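Local coordinates for insect group II chitinase (Ostrinia furnacalis, PDB 5Y2A), which probably hydrolyses the beta-1,4-glycosidic bonds of chitin as an endo-acting glycoside hydrolase family 18 enzyme, here through its second catalytic domain, at residues 190-195 / 229-234. Numbering follows the deposited sequence.
With NAG (2-acetamido-2-deoxy-beta-D-glucopyranose), chain C.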
# COMPACT_ATOMS: atom_id res chain seq x y z
N ILE A 190 4.81 -20.21 -20.15
CA ILE A 190 5.53 -19.47 -19.13
C ILE A 190 5.31 -17.99 -19.41
O ILE A 190 5.77 -17.49 -20.45
CB ILE A 190 7.02 -19.82 -19.11
CG1 ILE A 190 7.23 -21.28 -18.71
CG2 ILE A 190 7.78 -18.90 -18.19
CD1 ILE A 190 8.63 -21.77 -18.99
N SER A 191 4.62 -17.30 -18.52
CA SER A 191 4.37 -15.87 -18.69
C SER A 191 5.51 -15.12 -18.02
O SER A 191 5.58 -15.05 -16.79
CB SER A 191 3.02 -15.47 -18.11
OG SER A 191 1.96 -15.85 -18.98
N LEU A 192 6.40 -14.54 -18.83
CA LEU A 192 7.49 -13.73 -18.29
C LEU A 192 6.93 -12.40 -17.80
O LEU A 192 6.30 -11.67 -18.57
CB LEU A 192 8.54 -13.49 -19.37
CG LEU A 192 9.09 -14.74 -20.08
CD1 LEU A 192 10.00 -14.31 -21.22
CD2 LEU A 192 9.84 -15.63 -19.09
N MET A 193 7.15 -12.09 -16.52
CA MET A 193 6.69 -10.80 -15.99
C MET A 193 7.72 -9.73 -16.35
O MET A 193 8.43 -9.17 -15.50
CB MET A 193 6.43 -10.89 -14.50
CG MET A 193 5.21 -11.74 -14.19
SD MET A 193 4.81 -11.78 -12.43
CE MET A 193 6.09 -12.89 -11.88
N THR A 194 7.78 -9.43 -17.65
CA THR A 194 8.77 -8.52 -18.22
C THR A 194 8.35 -7.06 -18.01
O THR A 194 8.13 -6.30 -18.95
CB THR A 194 8.98 -8.86 -19.69
OG1 THR A 194 7.73 -9.28 -20.27
CG2 THR A 194 9.97 -10.01 -19.81
N TYR A 195 8.26 -6.68 -16.74
CA TYR A 195 7.93 -5.31 -16.35
C TYR A 195 8.34 -5.11 -14.90
O TYR A 195 8.78 -6.04 -14.22
CB TYR A 195 6.45 -5.01 -16.56
CG TYR A 195 5.51 -6.14 -16.20
CD1 TYR A 195 5.29 -6.49 -14.87
CD2 TYR A 195 4.85 -6.85 -17.19
CE1 TYR A 195 4.42 -7.52 -14.54
CE2 TYR A 195 3.98 -7.88 -16.87
CZ TYR A 195 3.77 -8.21 -15.55
OH TYR A 195 2.91 -9.24 -15.23
N ASN A 229 16.03 -13.91 -23.97
CA ASN A 229 17.16 -14.72 -24.38
C ASN A 229 17.76 -15.50 -23.22
O ASN A 229 18.23 -16.63 -23.41
CB ASN A 229 18.22 -13.84 -25.05
CG ASN A 229 17.84 -13.49 -26.47
OD1 ASN A 229 17.93 -14.33 -27.37
ND2 ASN A 229 17.41 -12.26 -26.69
N TYR A 230 17.71 -14.94 -22.01
CA TYR A 230 18.22 -15.67 -20.85
C TYR A 230 17.39 -16.91 -20.57
O TYR A 230 17.95 -17.99 -20.31
CB TYR A 230 18.25 -14.75 -19.62
CG TYR A 230 19.10 -15.29 -18.49
CD1 TYR A 230 20.48 -15.41 -18.63
CD2 TYR A 230 18.52 -15.68 -17.29
CE1 TYR A 230 21.26 -15.90 -17.59
CE2 TYR A 230 19.29 -16.17 -16.24
CZ TYR A 230 20.66 -16.27 -16.40
OH TYR A 230 21.43 -16.76 -15.37
N TRP A 231 16.06 -16.80 -20.62
CA TRP A 231 15.21 -17.97 -20.46
C TRP A 231 15.49 -19.02 -21.53
O TRP A 231 15.57 -20.22 -21.24
CB TRP A 231 13.74 -17.57 -20.47
CG TRP A 231 13.25 -17.15 -19.13
CD1 TRP A 231 13.33 -15.90 -18.59
CD2 TRP A 231 12.66 -17.99 -18.15
NE1 TRP A 231 12.79 -15.91 -17.32
CE2 TRP A 231 12.38 -17.18 -17.02
CE3 TRP A 231 12.33 -19.35 -18.10
CZ2 TRP A 231 11.80 -17.69 -15.87
CZ3 TRP A 231 11.74 -19.85 -16.95
CH2 TRP A 231 11.48 -19.02 -15.85
N ILE A 232 15.65 -18.57 -22.78
CA ILE A 232 15.97 -19.50 -23.87
C ILE A 232 17.30 -20.20 -23.60
O ILE A 232 17.41 -21.42 -23.70
CB ILE A 232 15.99 -18.76 -25.22
CG1 ILE A 232 14.61 -18.19 -25.55
CG2 ILE A 232 16.47 -19.70 -26.33
CD1 ILE A 232 14.59 -17.31 -26.79
N ASN A 233 18.32 -19.42 -23.24
CA ASN A 233 19.64 -19.99 -22.97
C ASN A 233 19.65 -20.88 -21.74
O ASN A 233 20.52 -21.74 -21.63
CB ASN A 233 20.66 -18.87 -22.82
CG ASN A 233 20.87 -18.11 -24.10
OD1 ASN A 233 20.55 -18.60 -25.18
ND2 ASN A 233 21.40 -16.90 -23.99
N LYS A 234 18.72 -20.67 -20.80
CA LYS A 234 18.59 -21.56 -19.66
C LYS A 234 17.83 -22.84 -20.00
O LYS A 234 17.67 -23.69 -19.12
CB LYS A 234 17.89 -20.84 -18.50
CG LYS A 234 18.76 -19.80 -17.83
CD LYS A 234 19.61 -20.43 -16.76
CE LYS A 234 19.41 -19.75 -15.42
NZ LYS A 234 19.89 -20.61 -14.30
C1 NAG C . 18.93 -8.97 -27.93
C2 NAG C . 19.74 -8.03 -28.82
C3 NAG C . 20.70 -8.82 -29.70
C4 NAG C . 21.54 -9.80 -28.89
C5 NAG C . 20.65 -10.62 -27.97
C6 NAG C . 21.43 -11.50 -27.01
C7 NAG C . 18.96 -5.85 -29.65
C8 NAG C . 18.04 -5.14 -30.60
N2 NAG C . 18.88 -7.19 -29.64
O3 NAG C . 21.52 -7.88 -30.40
O4 NAG C . 22.16 -10.75 -29.75
O5 NAG C . 19.81 -9.77 -27.17
O6 NAG C . 22.11 -10.73 -26.03
O7 NAG C . 19.73 -5.25 -28.92
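Leu192 sets its CD2 methyl on a face of the Trp231 indole, a CH-pi contact that ties a strand of the family 18 TIM barrel to the helix packed outside it. The methyl stands 3.4 Å from the centroid of the five-membered ring, and the line between them lies just 9° off the ring normal, so CD2 sits almost squarely over the pyrrole part and meets NE1 and CD1 at 3.5 Å each. A branched leucine suits this place because one methyl can press on the ring while the side chain runs past the indole in the opposite direction. Ile190, two residues earlier and so on the same side of the strand, approaches the six-membered end of that same face: its CG2 lies over the rim, and CD1 comes to 4.2 Å from CZ3. Beta-branched isoleucine suits a strand and offers two arms to the indole. With CG anti to its own carbonyl carbon (chi1 -86°), Trp231 swings its flat, wide side chain from the helix toward the strand, bridging a distance of 9.1 Å between the CA atoms of Leu192 and Trp231. Were Trp231 replaced by an alanine, the Leu192 methyl would lose its aromatic partner and a gap would probably open between helix and strand.

Farther out, Val167 of the neighbouring strand 162-167 touches all three side chains, and Tyr178 meets the indole with its ring plane inclined at about 40°. Backbone hydrogen bonds from Ile190 and Leu192 to Val242 fix the strand within the barrel. On the same helix, Asn229 faces elsewhere, its ND2 lying 3.5 Å from O5 of the N-acetylglucosamine. The indole's buried polar atom, NE1, finds a weak hydrogen bond at Ser168 O.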